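Side-chain contacts in 5-cytosine DNA methyltransferase (Entamoeba histolytica, PDB 3QV2), which probably transfers a methyl group from S-adenosyl-L-methionine to carbon 5 of cytosine in tRNA or DNA, as a Dnmt2-type methyltransferase: residues N44-K49 with Y302-N307; N48-K53 with D294-K299. All coordinates share one frame; numbering follows the deposited sequence.

In the fold
Both interactions fasten helix 45-55, in the cofactor-binding part of the methyltransferase fold, to helix 298-306 and the loop that leads into it. Their centres lie 7 Å apart and they join into one apolar seam, since Cys304 SG of interaction 1 lies 4.0 Å from Ile50 CD1 of interaction 2, and Ile46 CG2 meets Leu296 CD2 at 4.0 Å. Interaction 1 is at the cofactor end, where Asn44 and Asn307 belong to the S-adenosyl-L-homocysteine pocket. Interaction 2 lies farther out, the side chain of Ile50 about 8 Å from the ligand. Ile20, which binds the ligand, approaches both Cys304 and Ile50 to about 4 Å between side chains.

Interaction 1 (N44-K49 with Y302-N307). With SAH (S-adenosyl-L-homocysteine), chain B.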
ATOM      1  N   ASN A  44     -13.489  -7.743  -0.806  1.00 25.70           N
ATOM      2  CA  ASN A  44     -13.497  -7.193  -2.157  1.00 26.81           C
ATOM      3  C   ASN A  44     -13.258  -8.276  -3.206  1.00 25.94           C
ATOM      4  O   ASN A  44     -12.140  -8.777  -3.352  1.00 24.07           O
ATOM      5  CB  ASN A  44     -12.450  -6.083  -2.286  1.00 28.81           C
ATOM      6  CG  ASN A  44     -12.619  -5.265  -3.551  1.00 33.45           C
ATOM      7  OD1 ASN A  44     -12.155  -5.655  -4.621  1.00 34.43           O
ATOM      8  ND2 ASN A  44     -13.284  -4.121  -3.433  1.00 34.79           N
ATOM      9  N   GLU A  45     -14.312  -8.632  -3.933  1.00 27.28           N
ATOM     10  CA  GLU A  45     -14.251  -9.719  -4.906  1.00 28.50           C
ATOM     11  C   GLU A  45     -13.184  -9.500  -5.977  1.00 26.61           C
ATOM     12  O   GLU A  45     -12.453 -10.424  -6.332  1.00 26.57           O
ATOM     13  CB  GLU A  45     -15.619  -9.942  -5.556  1.00 34.06           C
ATOM     14  CG  GLU A  45     -16.696 -10.411  -4.590  1.00 41.06           C
ATOM     15  CD  GLU A  45     -17.976 -10.824  -5.294  1.00 44.69           C
ATOM     16  OE1 GLU A  45     -18.003 -10.809  -6.543  1.00 46.97           O
ATOM     17  OE2 GLU A  45     -18.953 -11.167  -4.595  1.00 42.41           O
ATOM     18  N   ILE A  46     -13.099  -8.275  -6.487  1.00 25.30           N
ATOM     19  CA  ILE A  46     -12.127  -7.948  -7.524  1.00 26.54           C
ATOM     20  C   ILE A  46     -10.702  -8.056  -6.990  1.00 23.90           C
ATOM     21  O   ILE A  46      -9.837  -8.666  -7.620  1.00 25.07           O
ATOM     22  CB  ILE A  46     -12.364  -6.537  -8.107  1.00 30.00           C
ATOM     23  CG1 ILE A  46     -13.528  -6.557  -9.100  1.00 32.67           C
ATOM     24  CG2 ILE A  46     -11.111  -6.030  -8.799  1.00 29.25           C
ATOM     25  CD1 ILE A  46     -14.861  -6.939  -8.491  1.00 35.71           C
ATOM     26  N   ALA A  47     -10.468  -7.469  -5.821  1.00 20.80           N
ATOM     27  CA  ALA A  47      -9.157  -7.522  -5.189  1.00 22.42           C
ATOM     28  C   ALA A  47      -8.727  -8.967  -4.963  1.00 21.97           C
ATOM     29  O   ALA A  47      -7.593  -9.342  -5.263  1.00 21.55           O
ATOM     30  CB  ALA A  47      -9.169  -6.758  -3.875  1.00 20.02           C
ATOM     31  N   ASN A  48      -9.641  -9.775  -4.434  1.00 24.97           N
ATOM     32  CA  ASN A  48      -9.359 -11.183  -4.174  1.00 24.37           C
ATOM     33  C   ASN A  48      -8.976 -11.945  -5.436  1.00 26.97           C
ATOM     34  O   ASN A  48      -8.063 -12.767  -5.417  1.00 24.10           O
ATOM     35  CB  ASN A  48     -10.553 -11.862  -3.501  1.00 24.06           C
ATOM     36  CG  ASN A  48     -10.923 -11.217  -2.182  1.00 24.77           C
ATOM     37  OD1 ASN A  48     -10.116 -10.519  -1.569  1.00 24.79           O
ATOM     38  ND2 ASN A  48     -12.152 -11.454  -1.735  1.00 22.87           N
ATOM     39  N   LYS A  49      -9.683 -11.676  -6.530  1.00 30.02           N
ATOM     40  CA  LYS A  49      -9.400 -12.341  -7.798  1.00 31.30           C
ATOM     41  C   LYS A  49      -7.955 -12.124  -8.233  1.00 30.04           C
ATOM     42  O   LYS A  49      -7.311 -13.038  -8.746  1.00 32.27           O
ATOM     43  CB  LYS A  49     -10.372 -11.879  -8.887  1.00 34.34           C
ATOM     44  CG  LYS A  49     -11.564 -12.807  -9.071  1.00 40.15           C
ATOM     45  CD  LYS A  49     -12.874 -12.041  -9.151  1.00 45.67           C
ATOM     46  CE  LYS A  49     -12.899 -11.090 -10.335  1.00 49.79           C
ATOM     47  NZ  LYS A  49     -14.205 -10.380 -10.439  1.00 52.59           N
ATOM     48  N   TYR A 302      -6.517  -0.113 -11.816  1.00 20.60           N
ATOM     49  CA  TYR A 302      -6.082   1.176 -11.291  1.00 20.31           C
ATOM     50  C   TYR A 302      -6.572   1.374  -9.862  1.00 16.30           C
ATOM     51  O   TYR A 302      -5.821   1.815  -8.993  1.00 17.32           O
ATOM     52  CB  TYR A 302      -6.601   2.312 -12.176  1.00 21.13           C
ATOM     53  CG  TYR A 302      -5.800   2.539 -13.439  1.00 21.93           C
ATOM     54  CD1 TYR A 302      -4.413   2.618 -13.401  1.00 22.00           C
ATOM     55  CD2 TYR A 302      -6.430   2.675 -14.668  1.00 24.86           C
ATOM     56  CE1 TYR A 302      -3.677   2.829 -14.554  1.00 23.09           C
ATOM     57  CE2 TYR A 302      -5.703   2.884 -15.826  1.00 27.03           C
ATOM     58  CZ  TYR A 302      -4.329   2.962 -15.763  1.00 24.86           C
ATOM     59  OH  TYR A 302      -3.604   3.171 -16.914  1.00 25.79           O
ATOM     60  N   GLN A 303      -7.837   1.042  -9.629  1.00 16.78           N
ATOM     61  CA  GLN A 303      -8.449   1.207  -8.315  1.00 20.19           C
ATOM     62  C   GLN A 303      -7.734   0.382  -7.250  1.00 18.01           C
ATOM     63  O   GLN A 303      -7.422   0.885  -6.168  1.00 18.49           O
ATOM     64  CB  GLN A 303      -9.932   0.837  -8.369  1.00 24.11           C
ATOM     65  CG  GLN A 303     -10.753   1.733  -9.284  1.00 29.15           C
ATOM     66  CD  GLN A 303     -12.154   1.205  -9.519  1.00 35.53           C
ATOM     67  OE1 GLN A 303     -12.581   0.240  -8.885  1.00 40.73           O
ATOM     68  NE2 GLN A 303     -12.877   1.836 -10.437  1.00 34.29           N
ATOM     69  N   CYS A 304      -7.476  -0.884  -7.562  1.00 13.50           N
ATOM     70  CA  CYS A 304      -6.774  -1.770  -6.641  1.00 18.20           C
ATOM     71  C   CYS A 304      -5.354  -1.275  -6.387  1.00 17.22           C
ATOM     72  O   CYS A 304      -4.914  -1.188  -5.241  1.00 18.01           O
ATOM     73  CB  CYS A 304      -6.743  -3.200  -7.187  1.00 20.06           C
ATOM     74  SG  CYS A 304      -8.362  -4.002  -7.269  1.00 28.14           S
ATOM     75  N   LEU A 305      -4.645  -0.948  -7.461  1.00 15.07           N
ATOM     76  CA  LEU A 305      -3.276  -0.453  -7.354  1.00 18.94           C
ATOM     77  C   LEU A 305      -3.209   0.845  -6.555  1.00 22.90           C
ATOM     78  O   LEU A 305      -2.317   1.029  -5.728  1.00 20.30           O
ATOM     79  CB  LEU A 305      -2.668  -0.257  -8.744  1.00 18.10           C
ATOM     80  CG  LEU A 305      -2.356  -1.542  -9.512  1.00 16.46           C
ATOM     81  CD1 LEU A 305      -2.173  -1.266 -10.998  1.00 20.21           C
ATOM     82  CD2 LEU A 305      -1.126  -2.225  -8.928  1.00 15.62           C
ATOM     83  N   GLY A 306      -4.157   1.741  -6.808  1.00 24.15           N
ATOM     84  CA  GLY A 306      -4.217   3.006  -6.099  1.00 21.13           C
ATOM     85  C   GLY A 306      -4.394   2.810  -4.606  1.00 20.41           C
ATOM     86  O   GLY A 306      -3.973   3.644  -3.806  1.00 21.73           O
ATOM     87  N   ASN A 307      -5.017   1.698  -4.231  1.00 17.82           N
ATOM     88  CA  ASN A 307      -5.271   1.391  -2.827  1.00 17.87           C
ATOM     89  C   ASN A 307      -4.201   0.500  -2.198  1.00 18.65           C
ATOM     90  O   ASN A 307      -4.287   0.161  -1.017  1.00 23.45           O
ATOM     91  CB  ASN A 307      -6.649   0.740  -2.663  1.00 21.30           C
ATOM     92  CG  ASN A 307      -7.786   1.725  -2.846  1.00 27.09           C
ATOM     93  OD1 ASN A 307      -7.690   2.883  -2.442  1.00 27.91           O
ATOM     94  ND2 ASN A 307      -8.874   1.268  -3.457  1.00 31.08           N
TER
HETATM   95  N   SAH B 323      -2.821  -3.341   1.356  1.00 22.58           N
HETATM   96  CA  SAH B 323      -3.662  -4.013   0.385  1.00 21.57           C
HETATM   97  CB  SAH B 323      -4.985  -3.280   0.210  1.00 21.80           C
HETATM   98  CG  SAH B 323      -5.532  -2.476   1.364  1.00 22.36           C
HETATM   99  SD  SAH B 323      -7.055  -1.551   1.081  1.00 19.15           S
HETATM  100  C   SAH B 323      -2.920  -4.130  -0.922  1.00 18.21           C
HETATM  101  O   SAH B 323      -3.565  -4.186  -2.007  1.00 21.03           O
HETATM  102  OXT SAH B 323      -1.643  -4.176  -0.929  1.00 15.75           O
HETATM  103  C5' SAH B 323      -8.262  -2.021   2.303  1.00 23.78           C
HETATM  104  C4' SAH B 323      -8.996  -3.297   2.110  1.00 24.41           C
HETATM  105  O4' SAH B 323      -9.676  -3.593   3.279  1.00 25.37           O
HETATM  106  C3' SAH B 323      -9.997  -3.134   1.053  1.00 22.59           C
HETATM  107  O3' SAH B 323      -9.645  -3.902  -0.047  1.00 21.39           O
HETATM  108  C2' SAH B 323     -11.257  -3.582   1.587  1.00 23.85           C
HETATM  109  O2' SAH B 323     -11.847  -4.484   0.716  1.00 21.90           O
HETATM  110  C1' SAH B 323     -10.917  -4.237   2.853  1.00 20.20           C
HETATM  111  N9  SAH B 323     -11.996  -4.160   3.796  1.00 20.62           N
HETATM  112  C8  SAH B 323     -12.742  -3.115   4.179  1.00 21.61           C
HETATM  113  N7  SAH B 323     -13.621  -3.565   5.089  1.00 21.16           N
HETATM  114  C5  SAH B 323     -13.420  -4.893   5.267  1.00 21.66           C
HETATM  115  C6  SAH B 323     -14.031  -5.857   6.073  1.00 19.99           C
HETATM  116  N6  SAH B 323     -15.120  -5.502   6.949  1.00 17.83           N
HETATM  117  N1  SAH B 323     -13.579  -7.122   6.007  1.00 19.09           N
HETATM  118  C2  SAH B 323     -12.570  -7.474   5.199  1.00 17.43           C
HETATM  119  N3  SAH B 323     -11.970  -6.568   4.420  1.00 20.42           N
HETATM  120  C4  SAH B 323     -12.373  -5.284   4.434  1.00 22.06           C
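Cys304 leans from helix 298-306 onto the first turn of helix 45-55, a helix-to-helix contact beside the cofactor pocket of this class I methyltransferase fold. Its CB points at the partner helix, and the torsion chi1 of -67° sets SG opposite its own carbonyl carbon, which leaves the sulfur as the tip that reaches across. There SG meets the methyl CG2 of Ile46 at 3.7 Å and rests more loosely near Ala47, 4.2 Å from its CA and 4.4 Å from its CB. With only a CB on Ala47, the backbones come close, the CA atoms of Ala47 and Cys304 6.4 Å apart. Ile46 offers only its CG2 branch to the sulfur; the CG1 arm leads away. No hydrogen bond crosses the interface, so apolar packing holds it.

The same end of helix 45-55 faces the ligand. Asn44 is its N-cap, and Asp42, which hydrogen-bonds S-adenosyl-L-homocysteine, also accepts from Asn44 N through OD1. Asn44 CB lies 3.5 Å from the ribose O2' of the ligand, while its OD1 turns back to receive Ala47 N at 2.8 Å, in the carbonyl plane, with an N-H...O angle of 161°.

Interaction 2 (N48-K53 with D294-K299); sequences NKIYSK and DGLTDK
Leu296 and Ile50 meet through their branches: CD1 of Leu296 sits 3.6 Å from CG1 of Ile50 and 4.0 Å from CD1 of the same isoleucine. One leucine methyl therefore rides along the outer two carbons of the isoleucine's longer arm, with the two side chains crossing at an oblique angle. The other methyl, Leu296 CD2, turns to the aliphatic part of Lys49 and comes within 4.3 Å of its CE, a looser contact at the exposed margin. Between them the two methyls let Leu296 touch two consecutive residues of helix 45-55, Ile50 through CD1 and Lys49 through CD2. No hydrogen bond joins the segments.

The shape of the isoleucine helps bring them together: Ile50 is extended along its CG1 arm, chi2 -178°, which carries CD1 outward from the helix to a point where the leucine can touch it. The backbones themselves stay well apart, 9.1 Å between the CA atoms of Ile50 and Leu296, and side chains bridge the interval. On the loop side, Leu296 O accepts a hydrogen bond from Gln301 NE2, and the following residue, Thr297, is the N-cap of helix 298-306; its backbone N donates to Gln300 OE1. The leucine is thus tied by its own backbone to the first turn of that helix.

The next residue of helix 45-55, Tyr51, points away from Leu296 and packs on Phe38 and Pro40 of strand 36-41, an outermost strand of the central sheet. Helix 45-55 consequently lies between that strand and the loop preceding helix 298-306.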
ATOM      1  N   ASN A  48      -9.641  -9.775  -4.434  1.00 24.97           N
ATOM      2  CA  ASN A  48      -9.359 -11.183  -4.174  1.00 24.37           C
ATOM      3  C   ASN A  48      -8.976 -11.945  -5.436  1.00 26.97           C
ATOM      4  O   ASN A  48      -8.063 -12.767  -5.417  1.00 24.10           O
ATOM      5  CB  ASN A  48     -10.553 -11.862  -3.501  1.00 24.06           C
ATOM      6  CG  ASN A  48     -10.923 -11.217  -2.182  1.00 24.77           C
ATOM      7  OD1 ASN A  48     -10.116 -10.519  -1.569  1.00 24.79           O
ATOM      8  ND2 ASN A  48     -12.152 -11.454  -1.735  1.00 22.87           N
ATOM      9  N   LYS A  49      -9.683 -11.676  -6.530  1.00 30.02           N
ATOM     10  CA  LYS A  49      -9.400 -12.341  -7.798  1.00 31.30           C
ATOM     11  C   LYS A  49      -7.955 -12.124  -8.233  1.00 30.04           C
ATOM     12  O   LYS A  49      -7.311 -13.038  -8.746  1.00 32.27           O
ATOM     13  CB  LYS A  49     -10.372 -11.879  -8.887  1.00 34.34           C
ATOM     14  CG  LYS A  49     -11.564 -12.807  -9.071  1.00 40.15           C
ATOM     15  CD  LYS A  49     -12.874 -12.041  -9.151  1.00 45.67           C
ATOM     16  CE  LYS A  49     -12.899 -11.090 -10.335  1.00 49.79           C
ATOM     17  NZ  LYS A  49     -14.205 -10.380 -10.439  1.00 52.59           N
ATOM     18  N   ILE A  50      -7.451 -10.912  -8.023  1.00 26.04           N
ATOM     19  CA  ILE A  50      -6.059 -10.609  -8.326  1.00 21.81           C
ATOM     20  C   ILE A  50      -5.133 -11.366  -7.380  1.00 22.33           C
ATOM     21  O   ILE A  50      -4.141 -11.958  -7.806  1.00 23.47           O
ATOM     22  CB  ILE A  50      -5.774  -9.100  -8.223  1.00 19.48           C
ATOM     23  CG1 ILE A  50      -6.601  -8.329  -9.258  1.00 20.79           C
ATOM     24  CG2 ILE A  50      -4.288  -8.829  -8.400  1.00 18.39           C
ATOM     25  CD1 ILE A  50      -6.346  -6.840  -9.253  1.00 22.01           C
ATOM     26  N   TYR A  51      -5.470 -11.352  -6.093  1.00 19.64           N
ATOM     27  CA  TYR A  51      -4.683 -12.054  -5.087  1.00 17.41           C
ATOM     28  C   TYR A  51      -4.578 -13.538  -5.423  1.00 16.87           C
ATOM     29  O   TYR A  51      -3.482 -14.090  -5.497  1.00 17.98           O
ATOM     30  CB  TYR A  51      -5.303 -11.873  -3.700  1.00 16.66           C
ATOM     31  CG  TYR A  51      -4.427 -12.366  -2.570  1.00 15.88           C
ATOM     32  CD1 TYR A  51      -3.683 -11.477  -1.805  1.00 11.87           C
ATOM     33  CD2 TYR A  51      -4.337 -13.719  -2.274  1.00 17.21           C
ATOM     34  CE1 TYR A  51      -2.878 -11.921  -0.774  1.00 13.35           C
ATOM     35  CE2 TYR A  51      -3.535 -14.173  -1.246  1.00 16.50           C
ATOM     36  CZ  TYR A  51      -2.808 -13.270  -0.498  1.00 15.77           C
ATOM     37  OH  TYR A  51      -2.005 -13.707   0.528  1.00 12.44           O
ATOM     38  N   SER A  52      -5.728 -14.173  -5.625  1.00 20.15           N
ATOM     39  CA  SER A  52      -5.781 -15.599  -5.927  1.00 26.75           C
ATOM     40  C   SER A  52      -5.055 -15.927  -7.230  1.00 31.38           C
ATOM     41  O   SER A  52      -4.387 -16.955  -7.334  1.00 33.88           O
ATOM     42  CB  SER A  52      -7.231 -16.080  -5.990  1.00 29.82           C
ATOM     43  OG  SER A  52      -7.858 -15.979  -4.721  1.00 30.83           O
ATOM     44  N   LYS A  53      -5.188 -15.051  -8.220  1.00 31.02           N
ATOM     45  CA  LYS A  53      -4.515 -15.237  -9.503  1.00 31.22           C
ATOM     46  C   LYS A  53      -2.999 -15.309  -9.340  1.00 27.03           C
ATOM     47  O   LYS A  53      -2.338 -16.135  -9.967  1.00 26.67           O
ATOM     48  CB  LYS A  53      -4.880 -14.112 -10.473  1.00 33.50           C
ATOM     49  CG  LYS A  53      -3.987 -14.030 -11.706  1.00 39.01           C
ATOM     50  CD  LYS A  53      -4.147 -15.242 -12.610  1.00 44.83           C
ATOM     51  CE  LYS A  53      -3.274 -15.117 -13.851  1.00 49.19           C
ATOM     52  NZ  LYS A  53      -3.486 -16.239 -14.807  1.00 52.01           N
ATOM     53  N   ASP A 294      -7.653 -11.736 -16.374  1.00 50.47           N
ATOM     54  CA  ASP A 294      -8.605 -11.805 -17.474  1.00 52.55           C
ATOM     55  C   ASP A 294      -9.980 -11.294 -17.053  1.00 47.98           C
ATOM     56  O   ASP A 294     -10.549 -11.756 -16.063  1.00 46.16           O
ATOM     57  CB  ASP A 294      -8.711 -13.239 -17.996  1.00 58.52           C
ATOM     58  CG  ASP A 294      -9.278 -13.307 -19.398  1.00 62.81           C
ATOM     59  OD1 ASP A 294      -9.168 -12.299 -20.129  1.00 64.64           O
ATOM     60  OD2 ASP A 294      -9.830 -14.363 -19.773  1.00 62.59           O
ATOM     61  N   GLY A 295     -10.504 -10.334 -17.809  1.00 46.44           N
ATOM     62  CA  GLY A 295     -11.823  -9.788 -17.552  1.00 45.49           C
ATOM     63  C   GLY A 295     -11.800  -8.438 -16.863  1.00 45.79           C
ATOM     64  O   GLY A 295     -12.707  -7.626 -17.044  1.00 48.50           O
ATOM     65  N   LEU A 296     -10.759  -8.195 -16.073  1.00 41.71           N
ATOM     66  CA  LEU A 296     -10.630  -6.944 -15.331  1.00 37.09           C
ATOM     67  C   LEU A 296     -10.193  -5.786 -16.225  1.00 34.63           C
ATOM     68  O   LEU A 296      -9.177  -5.869 -16.916  1.00 31.83           O
ATOM     69  CB  LEU A 296      -9.649  -7.110 -14.167  1.00 33.03           C
ATOM     70  CG  LEU A 296     -10.078  -8.068 -13.051  1.00 33.79           C
ATOM     71  CD1 LEU A 296      -9.014  -8.148 -11.972  1.00 35.18           C
ATOM     72  CD2 LEU A 296     -11.410  -7.643 -12.454  1.00 33.02           C
ATOM     73  N   THR A 297     -10.969  -4.706 -16.208  1.00 35.17           N
ATOM     74  CA  THR A 297     -10.642  -3.508 -16.975  1.00 36.00           C
ATOM     75  C   THR A 297      -9.508  -2.728 -16.319  1.00 33.04           C
ATOM     76  O   THR A 297      -9.139  -2.997 -15.175  1.00 34.30           O
ATOM     77  CB  THR A 297     -11.862  -2.580 -17.123  1.00 34.70           C
ATOM     78  OG1 THR A 297     -12.339  -2.202 -15.826  1.00 34.30           O
ATOM     79  CG2 THR A 297     -12.979  -3.279 -17.885  1.00 33.14           C
ATOM     80  N   ASP A 298      -8.958  -1.760 -17.047  1.00 31.70           N
ATOM     81  CA  ASP A 298      -7.884  -0.930 -16.515  1.00 28.02           C
ATOM     82  C   ASP A 298      -8.343  -0.166 -15.276  1.00 25.41           C
ATOM     83  O   ASP A 298      -7.599  -0.044 -14.305  1.00 26.07           O
ATOM     84  CB  ASP A 298      -7.360   0.041 -17.576  1.00 25.00           C
ATOM     85  CG  ASP A 298      -6.574  -0.657 -18.667  1.00 25.64           C
ATOM     86  OD1 ASP A 298      -6.209  -1.837 -18.480  1.00 29.46           O
ATOM     87  OD2 ASP A 298      -6.308  -0.021 -19.707  1.00 29.11           O
ATOM     88  N   LYS A 299      -9.570   0.343 -15.317  1.00 22.57           N
ATOM     89  CA  LYS A 299     -10.144   1.053 -14.180  1.00 29.11           C
ATOM     90  C   LYS A 299     -10.090   0.209 -12.909  1.00 26.87           C
ATOM     91  O   LYS A 299      -9.614   0.666 -11.870  1.00 23.33           O
ATOM     92  CB  LYS A 299     -11.589   1.464 -14.475  1.00 32.57           C
ATOM     93  CG  LYS A 299     -11.722   2.504 -15.573  1.00 37.80           C
ATOM     94  CD  LYS A 299     -10.988   3.786 -15.208  1.00 40.75           C
ATOM     95  CE  LYS A 299     -11.016   4.788 -16.353  1.00 43.59           C
ATOM     96  NZ  LYS A 299     -12.402   5.199 -16.710  1.00 44.06           N
TER